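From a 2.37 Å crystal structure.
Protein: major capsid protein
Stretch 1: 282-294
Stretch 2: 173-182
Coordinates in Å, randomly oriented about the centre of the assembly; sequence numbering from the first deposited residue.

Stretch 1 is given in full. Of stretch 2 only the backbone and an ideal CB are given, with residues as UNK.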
# COMPACT_ATOMS: atom_id res chain seq x y z
N GLY B 282 -12.62 13.06 3.99
CA GLY B 282 -12.66 13.94 2.84
C GLY B 282 -14.01 14.01 2.16
O GLY B 282 -15.06 13.97 2.81
N ALA B 283 -14.00 14.09 0.83
CA ALA B 283 -15.22 14.34 0.07
C ALA B 283 -16.19 13.17 0.15
O ALA B 283 -17.41 13.37 0.02
CB ALA B 283 -14.89 14.66 -1.38
N GLN B 284 -15.70 11.95 0.35
CA GLN B 284 -16.57 10.78 0.39
C GLN B 284 -17.10 10.48 1.79
O GLN B 284 -18.06 9.71 1.92
CB GLN B 284 -15.84 9.55 -0.15
CG GLN B 284 -15.73 9.50 -1.67
CD GLN B 284 -14.74 10.51 -2.22
OE1 GLN B 284 -13.67 10.72 -1.65
NE2 GLN B 284 -15.09 11.14 -3.33
N THR B 285 -16.50 11.05 2.83
CA THR B 285 -16.98 10.83 4.19
C THR B 285 -18.14 11.77 4.49
O THR B 285 -18.01 12.98 4.29
CB THR B 285 -15.85 11.04 5.19
OG1 THR B 285 -14.87 10.00 5.04
CG2 THR B 285 -16.38 11.01 6.62
N PRO B 286 -19.27 11.25 4.97
CA PRO B 286 -20.44 12.12 5.21
C PRO B 286 -20.15 13.15 6.29
O PRO B 286 -19.64 12.83 7.36
CB PRO B 286 -21.53 11.13 5.65
CG PRO B 286 -21.05 9.79 5.18
CD PRO B 286 -19.56 9.84 5.26
N LYS B 287 -20.50 14.41 6.00
CA LYS B 287 -20.26 15.51 6.91
C LYS B 287 -21.47 16.42 6.95
O LYS B 287 -22.25 16.49 5.99
CB LYS B 287 -19.02 16.33 6.50
CG LYS B 287 -17.73 15.55 6.45
CD LYS B 287 -16.57 16.43 6.03
CE LYS B 287 -15.26 15.66 6.01
NZ LYS B 287 -14.10 16.55 5.70
N ALA B 288 -21.63 17.13 8.07
CA ALA B 288 -22.67 18.15 8.15
C ALA B 288 -22.50 19.20 7.07
O ALA B 288 -23.48 19.67 6.47
CB ALA B 288 -22.66 18.80 9.54
N THR B 289 -21.25 19.58 6.78
CA THR B 289 -20.93 20.47 5.68
C THR B 289 -19.71 19.92 4.96
O THR B 289 -18.65 19.73 5.58
CB THR B 289 -20.66 21.90 6.17
OG1 THR B 289 -21.87 22.45 6.71
CG2 THR B 289 -20.18 22.77 5.02
N GLN B 290 -19.85 19.65 3.66
CA GLN B 290 -18.70 19.33 2.83
C GLN B 290 -18.01 20.61 2.41
O GLN B 290 -18.66 21.57 1.99
CB GLN B 290 -19.13 18.52 1.60
CG GLN B 290 -19.37 17.04 1.87
CD GLN B 290 -18.09 16.26 2.03
OE1 GLN B 290 -17.00 16.74 1.71
NE2 GLN B 290 -18.20 15.03 2.53
N GLU B 291 -16.69 20.64 2.53
CA GLU B 291 -15.93 21.83 2.19
C GLU B 291 -15.93 22.04 0.67
O GLU B 291 -16.32 21.17 -0.11
CB GLU B 291 -14.50 21.72 2.71
CG GLU B 291 -14.40 21.21 4.13
CD GLU B 291 -12.99 21.30 4.68
OE1 GLU B 291 -12.74 20.75 5.78
OE2 GLU B 291 -12.13 21.93 4.02
N GLN B 292 -15.48 23.23 0.27
CA GLN B 292 -15.36 23.54 -1.15
C GLN B 292 -14.45 22.54 -1.84
O GLN B 292 -13.25 22.46 -1.53
CB GLN B 292 -14.82 24.96 -1.33
CG GLN B 292 -14.58 25.35 -2.78
CD GLN B 292 -13.86 26.68 -2.92
OE1 GLN B 292 -12.63 26.73 -2.90
NE2 GLN B 292 -14.62 27.76 -3.05
N LEU B 293 -15.01 21.76 -2.75
CA LEU B 293 -14.25 20.72 -3.44
C LEU B 293 -13.52 21.33 -4.63
O LEU B 293 -14.14 21.89 -5.53
CB LEU B 293 -15.18 19.59 -3.89
CG LEU B 293 -14.49 18.35 -4.46
CD1 LEU B 293 -13.55 17.75 -3.43
CD2 LEU B 293 -15.52 17.32 -4.91
N ASN B 294 -12.19 21.22 -4.62
CA ASN B 294 -11.35 21.72 -5.70
C ASN B 294 -10.69 20.54 -6.40
O ASN B 294 -9.99 19.75 -5.76
CB ASN B 294 -10.29 22.69 -5.16
CG ASN B 294 -10.88 24.02 -4.76
OD1 ASN B 294 -10.95 24.95 -5.56
ND2 ASN B 294 -11.31 24.13 -3.51
N UNK B 173 -29.60 15.63 7.62
CA UNK B 173 -28.73 14.62 7.03
C UNK B 173 -27.35 15.22 6.73
O UNK B 173 -27.18 16.43 6.63
CB UNK B 173 -29.36 14.05 5.76
N UNK B 174 -26.37 14.33 6.60
CA UNK B 174 -25.05 14.73 6.14
C UNK B 174 -24.97 14.61 4.62
O UNK B 174 -25.86 14.05 3.96
CB UNK B 174 -23.97 13.88 6.81
N UNK B 175 -23.90 15.15 4.05
CA UNK B 175 -23.68 15.09 2.61
C UNK B 175 -22.35 14.42 2.33
O UNK B 175 -21.41 14.48 3.14
CB UNK B 175 -23.72 16.49 1.99
N UNK B 176 -22.27 13.76 1.18
CA UNK B 176 -21.07 13.09 0.74
C UNK B 176 -20.99 13.21 -0.77
O UNK B 176 -22.01 13.37 -1.45
CB UNK B 176 -21.05 11.63 1.19
N UNK B 177 -19.77 13.12 -1.29
CA UNK B 177 -19.56 13.01 -2.73
C UNK B 177 -19.44 11.54 -3.13
O UNK B 177 -19.01 10.70 -2.34
CB UNK B 177 -18.31 13.79 -3.15
N UNK B 178 -19.83 11.25 -4.37
CA UNK B 178 -19.58 9.93 -4.91
C UNK B 178 -18.08 9.69 -5.02
O UNK B 178 -17.27 10.62 -5.01
CB UNK B 178 -20.26 9.77 -6.27
N UNK B 179 -17.70 8.42 -5.09
CA UNK B 179 -16.29 8.09 -5.24
C UNK B 179 -15.80 8.55 -6.61
O UNK B 179 -16.51 8.41 -7.62
CB UNK B 179 -16.06 6.59 -5.06
N UNK B 180 -14.60 9.11 -6.63
CA UNK B 180 -13.99 9.67 -7.83
C UNK B 180 -14.92 10.69 -8.50
O UNK B 180 -15.32 10.51 -9.66
CB UNK B 180 -13.64 8.55 -8.81
N UNK B 181 -15.28 11.77 -7.81
CA UNK B 181 -16.23 12.73 -8.40
C UNK B 181 -15.71 13.37 -9.67
O UNK B 181 -16.49 13.64 -10.59
CB UNK B 181 -16.57 13.83 -7.39
N UNK B 182 -14.40 13.61 -9.75
CA UNK B 182 -13.85 14.21 -10.95
C UNK B 182 -13.98 13.32 -12.16
O UNK B 182 -13.98 13.80 -13.30
CB UNK B 182 -12.38 14.56 -10.73

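Position 173 has phi/psi of -77/160, and nothing of stretch 1 lies within 5.5 Å of its ideal CB. The contact sets no preference; the residue is Asn-173, whose amide is hydrogen-bonded elsewhere in the structure.

At position 174 the CA-to-CB bond points toward stretch 1, with the ideal CB only 3.2 Å from Lys-287 O and 3.9 Å from Pro-286 CB. The pyrrolidine and the small Ala-288 offer an apolar surface, suiting a large aliphatic or aromatic side chain. The residue is Phe-174, chi1 m. One ring face lies against Ala-288 N and Lys-287 C, and CE1 comes 3.6 Å from Ala-288 CB.

Position 175 is extended (-123/150) and forms a single antiparallel bridge with Lys-287: its N donates to Lys-287 O (2.9 Å) and its O accepts from Lys-287 N (3.0 Å). The O of 175 also receives a weak hydrogen bond from Gln-290 NE2 (3.3 Å). These bonds use backbone atoms of 175 and fit any residue but proline. CB points sideways, 4.4 Å from Gln-290 CG, so a beta-branched or other medium aliphatic group would fit. Val-175 places CG2 3.6 Å from Gln-290 CG.

At position 176, CB is again sideways, 3.6 Å from Gln-284 O. This carbonyl invites a donor, and the nearby Pro-286 ring offers an apolar surface; Lys, Arg or Gln are plausible. Arg-176 takes an off-well chi1 of 104°. Its NE donates to Gln-284 O at 3.0 Å, NH2 adds a weak bond to the same O at 3.4 Å, and Pro-286 CD lies over one guanidinium face.

Position 177 donates its N to Ala-283 O (2.7 Å, 165°). Its CB points toward stretch 1, 4.8 Å from Leu-293 CD2, favouring a large apolar or aromatic group. Tyr-177 puts a ring face under Leu-293 CD2, 3.6 Å from the ring centroid and 8° off the normal, a CH-pi contact. Its OH donates to a water (2.9 Å from OH), which donates in turn to Glu-291 O.

Position 178 points away, so many residues would serve; its O accepts from Gln-284 NE2 at 2.8 Å. It is Cys-178.

At position 179 the sideways CB lies 4.5 Å from Gln-284 CG, compatible with any chain having a methylene stem. Glu-179 brings its CG to 3.9 Å from Gln-284 CG.

Position 180 points away with positive phi (53/61), a region favourable to Gly, Asn or Asp; the N-cap residue is nevertheless Tyr-180.

Position 181 (-62/-35) begins a helix, and its CB lies 4.4 Å from Leu-293 CD2. A compact apolar residue suits; Pro-181 sets CD 3.4 Å from Gln-284 NE2.

Position 182 (-65/-23) is helical and nothing of stretch 1 lies within 5.5 Å of its ideal CB, so stretch 1 sets no preference; it is Gly-182.

Stretch 2 173-182: NFVRYCEYPG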
# COMPACT_ATOMS: atom_id res chain seq x y z
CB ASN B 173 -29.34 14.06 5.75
CG ASN B 173 -30.55 13.19 6.01
OD1 ASN B 173 -30.61 12.47 7.01
ND2 ASN B 173 -31.52 13.23 5.10
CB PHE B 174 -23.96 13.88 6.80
CG PHE B 174 -23.69 14.24 8.24
CD1 PHE B 174 -24.42 15.23 8.87
CD2 PHE B 174 -22.69 13.60 8.95
CE1 PHE B 174 -24.17 15.57 10.19
CE2 PHE B 174 -22.43 13.93 10.26
CZ PHE B 174 -23.17 14.92 10.89
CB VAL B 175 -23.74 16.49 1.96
CG1 VAL B 175 -25.17 17.01 1.94
CG2 VAL B 175 -22.83 17.46 2.69
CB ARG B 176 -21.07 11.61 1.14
CG ARG B 176 -21.38 10.67 -0.00
CD ARG B 176 -21.81 9.31 0.51
NE ARG B 176 -20.78 8.64 1.30
CZ ARG B 176 -21.01 7.66 2.16
NH1 ARG B 176 -22.26 7.24 2.37
NH2 ARG B 176 -20.01 7.10 2.83
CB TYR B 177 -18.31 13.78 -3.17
CG TYR B 177 -18.56 15.26 -3.34
CD1 TYR B 177 -18.38 16.15 -2.28
CD2 TYR B 177 -18.98 15.78 -4.56
CE1 TYR B 177 -18.61 17.51 -2.43
CE2 TYR B 177 -19.21 17.13 -4.72
CZ TYR B 177 -19.02 17.99 -3.66
OH TYR B 177 -19.26 19.34 -3.82
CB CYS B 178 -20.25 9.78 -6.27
SG CYS B 178 -19.47 10.73 -7.59
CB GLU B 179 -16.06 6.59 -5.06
CG GLU B 179 -16.11 6.15 -3.61
CD GLU B 179 -15.57 4.75 -3.40
OE1 GLU B 179 -15.73 3.92 -4.32
OE2 GLU B 179 -14.99 4.49 -2.33
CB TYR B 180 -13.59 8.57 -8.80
CG TYR B 180 -12.67 7.57 -8.15
CD1 TYR B 180 -11.33 7.87 -7.95
CD2 TYR B 180 -13.13 6.34 -7.71
CE1 TYR B 180 -10.47 6.98 -7.35
CE2 TYR B 180 -12.28 5.43 -7.10
CZ TYR B 180 -10.95 5.76 -6.92
OH TYR B 180 -10.09 4.86 -6.32
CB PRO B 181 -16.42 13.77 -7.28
CG PRO B 181 -15.84 13.16 -6.04
CD PRO B 181 -14.77 12.23 -6.50
O HOH W 1 -19.14 21.04 -1.48
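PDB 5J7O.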